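Local atomic coordinates of F5/8 type C domain protein (Bacteroides ovatus, PDB entry 4ZRX), a protein that probably hydrolyses alpha-L-fucosides, joining a TIM-barrel fucosidase domain to beta-sandwich domains, one of them of the F5/8 type C family. Residues Gln353-Asp358 with Ile386-Leu391; Thr237-Thr242 with Arg400-Thr405. All coordinates share one frame; numbering follows the deposited sequence. Where two conformers were deposited one is given.

In the fold
Both contacts hold the fucosidase barrel against the beta-sandwich that follows it in the chain, at points whose centres lie about 22 Å apart. Interaction 1 joins helix 339-356 to strand 388-393 of one sheet. Interaction 2 joins the chain just before the short strand 241-242 to the start of strand 401-410, in the other sheet. Interaction 1 is nested inside the chain loop closed by interaction 2. Each is largely buried, yet their chemistry differs: the helix end offers a methyl group and a ring to a leucine methyl, whereas the second contact sets the edge of an indole against the aliphatic part of a glutamate whose charge is paired with arginines, with a backbone carbonyl near the same corner.

Interaction 1: Gln353-Asp358 with Ile386-Leu391; sequences QQTFAD and INLVML
One methyl group of L388, CD2, makes all the close contacts with the end of helix 339-356. It touches T355 CG2 at 3.7 Å and F356 CE1 at 3.8 Å, with F356 CZ a little farther off, so it rests where the threonine methyl and the phenyl ring meet. L388 crosses both side chains at about a right angle and approaches the ring obliquely. T355 and F356 also pack on each other: T355 CG2 sits over the centre of the F356 ring, 3.9 Å above its plane.

Torsions explain the aim of these groups. T355 CG2 is anti to its backbone N, while OG1 (chi1 -68°) turns back to hydrogen-bond Y351 O one helical turn earlier, a bond that fixes the methyl's direction. In L388, CG likewise stands anti to the backbone N (chi1 169°), extending the side chain from the strand toward the helix. The backbones stay well apart, with T355 CA and L388 CA 9.2 Å from each other.

Farther out, M428 of the adjacent strand touches both F356 and L388, and the Y458 ring meets F356 edge-to-face. N387 and L388 both face Y458, the pairing of a classic beta bulge. V389 instead packs on L439 of the opposing sheet. The arrangement is thus a helix-on-sheet joint, in which the end of a barrel helix abuts the outer face of a beta-sandwich.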
loop_
_atom_site.group_PDB
_atom_site.type_symbol
_atom_site.label_atom_id
_atom_site.label_comp_id
_atom_site.label_asym_id
_atom_site.label_seq_id
_atom_site.Cartn_x
_atom_site.Cartn_y
_atom_site.Cartn_z
ATOM N N GLN A 353 4.426 0.543 -17.379
ATOM C CA GLN A 353 4.216 0.653 -18.817
ATOM C C GLN A 353 4.992 -0.443 -19.567
ATOM O O GLN A 353 4.459 -1.077 -20.469
ATOM C CB GLN A 353 4.581 2.050 -19.375
ATOM C CG GLN A 353 4.182 2.253 -20.922
ATOM C CD GLN A 353 5.122 1.634 -22.006
ATOM O OE1 GLN A 353 4.673 1.285 -23.131
ATOM N NE2 GLN A 353 6.403 1.497 -21.702
ATOM N N GLN A 354 6.262 -0.626 -19.219
ATOM C CA GLN A 354 7.124 -1.617 -19.855
ATOM C C GLN A 354 6.582 -3.024 -19.606
ATOM O O GLN A 354 6.561 -3.869 -20.507
ATOM C CB GLN A 354 8.560 -1.506 -19.302
ATOM C CG GLN A 354 9.283 -0.229 -19.715
ATOM C CD GLN A 354 10.401 0.263 -18.742
ATOM O OE1 GLN A 354 10.804 -0.423 -17.783
ATOM N NE2 GLN A 354 10.862 1.490 -18.972
ATOM N N THR A 355 6.146 -3.264 -18.374
ATOM C CA THR A 355 5.680 -4.550 -17.975
ATOM C C THR A 355 4.395 -4.954 -18.745
ATOM O O THR A 355 4.291 -6.091 -19.247
ATOM C CB THR A 355 5.366 -4.572 -16.453
ATOM O OG1 THR A 355 6.569 -4.442 -15.728
ATOM C CG2 THR A 355 4.716 -5.885 -16.037
ATOM N N PHE A 356 3.482 -3.999 -18.903
ATOM C CA PHE A 356 2.197 -4.301 -19.536
ATOM C C PHE A 356 2.125 -3.938 -21.021
ATOM O O PHE A 356 1.034 -4.047 -21.619
ATOM C CB PHE A 356 1.034 -3.702 -18.726
ATOM C CG PHE A 356 0.961 -4.238 -17.318
ATOM C CD1 PHE A 356 0.613 -5.519 -17.093
ATOM C CD2 PHE A 356 1.285 -3.482 -16.229
ATOM C CE1 PHE A 356 0.604 -6.063 -15.814
ATOM C CE2 PHE A 356 1.287 -3.988 -14.961
ATOM C CZ PHE A 356 0.932 -5.307 -14.747
ATOM N N ALA A 357 3.246 -3.554 -21.615
ATOM C CA ALA A 357 3.231 -3.146 -23.048
ATOM C C ALA A 357 2.818 -4.249 -23.993
ATOM O O ALA A 357 2.071 -3.962 -24.960
ATOM C CB ALA A 357 4.578 -2.558 -23.447
ATOM N N ASP A 358 3.276 -5.475 -23.736
ATOM C CA ASP A 358 3.152 -6.564 -24.659
ATOM C C ASP A 358 2.473 -7.814 -24.069
ATOM O O ASP A 358 3.119 -8.707 -23.533
ATOM C CB ASP A 358 4.550 -6.908 -25.153
ATOM C CG ASP A 358 4.537 -7.957 -26.260
ATOM O OD1 ASP A 358 3.473 -8.313 -26.826
ATOM O OD2 ASP A 358 5.604 -8.442 -26.560
ATOM N N ILE A 386 7.356 -15.633 -20.337
ATOM C CA ILE A 386 6.452 -14.999 -19.440
ATOM C C ILE A 386 6.805 -15.317 -18.008
ATOM O O ILE A 386 7.328 -16.362 -17.703
ATOM C CB ILE A 386 4.980 -15.420 -19.737
ATOM C CG1 ILE A 386 4.755 -16.919 -19.705
ATOM C CG2 ILE A 386 4.591 -14.901 -21.111
ATOM C CD1 ILE A 386 3.303 -17.298 -19.636
ATOM N N ASN A 387 6.472 -14.392 -17.115
ATOM C CA ASN A 387 6.578 -14.589 -15.682
ATOM C C ASN A 387 5.480 -13.937 -14.863
ATOM O O ASN A 387 5.633 -13.779 -13.608
ATOM C CB ASN A 387 7.962 -14.136 -15.204
ATOM C CG ASN A 387 8.218 -12.669 -15.460
ATOM O OD1 ASN A 387 7.333 -11.911 -15.806
ATOM N ND2 ASN A 387 9.446 -12.253 -15.234
ATOM N N LEU A 388 4.381 -13.570 -15.555
ATOM C CA LEU A 388 3.265 -12.859 -14.997
ATOM C C LEU A 388 2.030 -13.217 -15.770
ATOM O O LEU A 388 2.005 -13.110 -16.998
ATOM C CB LEU A 388 3.502 -11.323 -15.022
ATOM C CG LEU A 388 2.390 -10.358 -14.713
ATOM C CD1 LEU A 388 1.866 -10.577 -13.385
ATOM C CD2 LEU A 388 2.886 -8.912 -14.916
ATOM N N VAL A 389 1.030 -13.647 -15.044
ATOM C CA VAL A 389 -0.311 -13.932 -15.610
ATOM C C VAL A 389 -1.321 -13.100 -14.868
ATOM O O VAL A 389 -1.258 -12.975 -13.633
ATOM C CB VAL A 389 -0.612 -15.419 -15.572
ATOM C CG1 VAL A 389 -2.062 -15.765 -15.937
ATOM C CG2 VAL A 389 0.323 -16.139 -16.468
HETATM N N MSE A 390 -2.271 -12.583 -15.629
HETATM C CA MSE A 390 -3.371 -11.788 -15.124
HETATM C C MSE A 390 -4.695 -12.443 -15.509
HETATM O O MSE A 390 -4.867 -12.870 -16.673
HETATM C CB MSE A 390 -3.270 -10.366 -15.701
HETATM C CG MSE A 390 -4.310 -9.446 -15.148
HETATM SE SE MSE A 390 -5.635 -9.138 -16.413
HETATM C CE MSE A 390 -4.883 -7.832 -17.425
ATOM N N LEU A 391 -5.609 -12.518 -14.560
ATOM C CA LEU A 391 -6.918 -13.078 -14.752
ATOM C C LEU A 391 -7.986 -12.087 -14.295
ATOM O O LEU A 391 -7.754 -11.350 -13.299
ATOM C CB LEU A 391 -7.061 -14.368 -13.961
ATOM C CG LEU A 391 -5.872 -15.322 -14.139
ATOM C CD1 LEU A 391 -5.923 -16.308 -13.069
ATOM C CD2 LEU A 391 -5.958 -16.005 -15.461
#

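Interaction 2: Thr237-Thr242 with Arg400-Thr405; sequences TEWNAT and RVEAFT
The indole of W239 meets segment 400-405 at the corner of its six-membered ring: E402 CG lies at the edge, in the ring plane, 3.8 Å from both CZ2 and CH2. R400 O is also near that plane, farther away, whereas V401 O approaches obliquely, 3.6 Å from W239 CH2. The joint is one of barrel to beta-sandwich: W239 precedes strand 241-242, which pairs with barrel strand 279-290, and E402 belongs to sandwich strand 401-410. R400 and V401 point their side chains away, which is why their share of the contact comes from carbonyls.

Q399 hydrogen-bonds E238 O and N240 N, holding the backbone on both sides of W239, and touches the indole as well. With W239 replaced by an alanine, E402 CG and the V401 carbonyl would probably lose their packing partner and a gap would open between barrel and sandwich.

E402 and A403 both face E445 in a classic beta bulge. Beyond CG the glutamate chain runs extended (chi2 172°), carrying its carboxylate away from the ring. Its carboxylate plane stands 85° from the indole plane, and OE2 forms salt bridges with R271 NE and R447 NE.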
loop_
_atom_site.group_PDB
_atom_site.type_symbol
_atom_site.label_atom_id
_atom_site.label_comp_id
_atom_site.label_asym_id
_atom_site.label_seq_id
_atom_site.Cartn_x
_atom_site.Cartn_y
_atom_site.Cartn_z
ATOM N N THR A 237 -6.551 -14.088 -0.905
ATOM C CA THR A 237 -7.936 -14.505 -1.033
ATOM C C THR A 237 -8.768 -13.301 -0.615
ATOM O O THR A 237 -8.856 -12.999 0.599
ATOM C CB THR A 237 -8.243 -15.643 -0.117
ATOM O OG1 THR A 237 -7.413 -16.755 -0.390
ATOM C CG2 THR A 237 -9.725 -16.080 -0.174
ATOM N N GLU A 238 -9.294 -12.568 -1.617
ATOM C CA GLU A 238 -10.011 -11.324 -1.362
ATOM C C GLU A 238 -11.444 -11.431 -1.873
ATOM O O GLU A 238 -11.683 -11.364 -3.114
ATOM C CB GLU A 238 -9.288 -10.141 -1.977
ATOM C CG GLU A 238 -9.882 -8.768 -1.561
ATOM C CD GLU A 238 -9.634 -8.389 -0.115
ATOM O OE1 GLU A 238 -8.478 -8.078 0.284
ATOM O OE2 GLU A 238 -10.587 -8.406 0.722
ATOM N N TRP A 239 -12.359 -11.634 -0.927
ATOM C CA TRP A 239 -13.818 -11.692 -1.168
ATOM C C TRP A 239 -14.400 -10.288 -1.045
ATOM O O TRP A 239 -14.430 -9.710 0.039
ATOM C CB TRP A 239 -14.501 -12.611 -0.163
ATOM C CG TRP A 239 -14.295 -14.032 -0.490
ATOM C CD1 TRP A 239 -13.470 -14.895 0.132
ATOM C CD2 TRP A 239 -14.844 -14.742 -1.611
ATOM N NE1 TRP A 239 -13.465 -16.084 -0.506
ATOM C CE2 TRP A 239 -14.304 -16.032 -1.575
ATOM C CE3 TRP A 239 -15.726 -14.408 -2.630
ATOM C CZ2 TRP A 239 -14.594 -16.995 -2.518
ATOM C CZ3 TRP A 239 -16.011 -15.366 -3.594
ATOM C CH2 TRP A 239 -15.444 -16.668 -3.506
ATOM N N ASN A 240 -14.825 -9.726 -2.169
ATOM C CA ASN A 240 -15.542 -8.460 -2.144
ATOM C C ASN A 240 -17.020 -8.622 -1.971
ATOM O O ASN A 240 -17.740 -7.662 -1.691
ATOM C CB ASN A 240 -15.130 -7.642 -3.346
ATOM C CG ASN A 240 -13.700 -7.114 -3.216
ATOM O OD1 ASN A 240 -13.198 -6.931 -2.086
ATOM N ND2 ASN A 240 -13.072 -6.901 -4.300
ATOM N N ALA A 241 -17.503 -9.844 -2.169
ATOM C CA ALA A 241 -18.792 -10.268 -1.665
ATOM C C ALA A 241 -18.473 -10.788 -0.242
ATOM O O ALA A 241 -17.944 -11.883 -0.077
ATOM C CB ALA A 241 -19.389 -11.402 -2.542
ATOM N N THR A 242 -18.730 -9.960 0.762
ATOM C CA THR A 242 -18.168 -10.145 2.086
ATOM C C THR A 242 -19.231 -10.135 3.177
ATOM O O THR A 242 -20.316 -9.497 3.052
ATOM C CB THR A 242 -17.077 -9.058 2.400
ATOM O OG1 THR A 242 -16.582 -9.293 3.708
ATOM C CG2 THR A 242 -17.614 -7.613 2.283
ATOM N N ARG A 400 -17.103 -15.450 -8.062
ATOM C CA ARG A 400 -17.412 -16.887 -7.982
ATOM C C ARG A 400 -16.232 -17.810 -7.848
ATOM O O ARG A 400 -16.363 -18.854 -7.258
ATOM C CB ARG A 400 -18.219 -17.279 -9.214
ATOM C CG ARG A 400 -19.493 -16.444 -9.314
ATOM C CD ARG A 400 -20.351 -16.864 -10.449
ATOM N NE ARG A 400 -21.572 -16.063 -10.502
ATOM C CZ ARG A 400 -22.692 -16.453 -11.104
ATOM N NH1 ARG A 400 -22.762 -17.620 -11.752
ATOM N NH2 ARG A 400 -23.736 -15.637 -11.110
ATOM N N VAL A 401 -15.087 -17.457 -8.392
ATOM C CA VAL A 401 -13.926 -18.340 -8.380
ATOM C C VAL A 401 -13.371 -18.471 -6.971
ATOM O O VAL A 401 -13.239 -17.506 -6.226
ATOM C CB VAL A 401 -12.856 -17.927 -9.404
ATOM C CG1 VAL A 401 -11.608 -18.809 -9.303
ATOM C CG2 VAL A 401 -13.436 -18.038 -10.820
ATOM N N GLU A 402 -13.183 -19.749 -6.583
ATOM C CA GLU A 402 -12.667 -20.094 -5.270
ATOM C C GLU A 402 -11.278 -20.744 -5.265
ATOM O O GLU A 402 -10.560 -20.618 -4.271
ATOM C CB GLU A 402 -13.630 -20.979 -4.553
ATOM C CG GLU A 402 -14.933 -20.307 -4.258
ATOM C CD GLU A 402 -15.982 -21.249 -3.702
ATOM O OE1 GLU A 402 -16.177 -22.306 -4.356
ATOM O OE2 GLU A 402 -16.626 -20.967 -2.600
ATOM N N ALA A 403 -10.916 -21.451 -6.333
ATOM C CA ALA A 403 -9.558 -22.001 -6.491
ATOM C C ALA A 403 -9.255 -22.236 -7.948
ATOM O O ALA A 403 -10.142 -22.636 -8.719
ATOM C CB ALA A 403 -9.437 -23.322 -5.735
ATOM N N PHE A 404 -8.014 -21.964 -8.347
ATOM C CA PHE A 404 -7.661 -22.126 -9.743
ATOM C C PHE A 404 -6.163 -22.439 -9.829
ATOM O O PHE A 404 -5.391 -22.172 -8.919
ATOM C CB PHE A 404 -7.988 -20.893 -10.612
ATOM C CG PHE A 404 -7.191 -19.700 -10.291
ATOM C CD1 PHE A 404 -7.584 -18.809 -9.269
ATOM C CD2 PHE A 404 -6.071 -19.395 -11.024
ATOM C CE1 PHE A 404 -6.811 -17.711 -8.987
ATOM C CE2 PHE A 404 -5.309 -18.284 -10.766
ATOM C CZ PHE A 404 -5.687 -17.425 -9.690
ATOM N N THR A 405 -5.792 -22.993 -10.977
ATOM C CA THR A 405 -4.447 -23.354 -11.326
ATOM C C THR A 405 -4.124 -22.841 -12.719
ATOM O O THR A 405 -4.993 -22.848 -13.574
ATOM C CB THR A 405 -4.313 -24.902 -11.313
ATOM O OG1 THR A 405 -4.677 -25.350 -9.995
ATOM C CG2 THR A 405 -2.850 -25.332 -11.605
#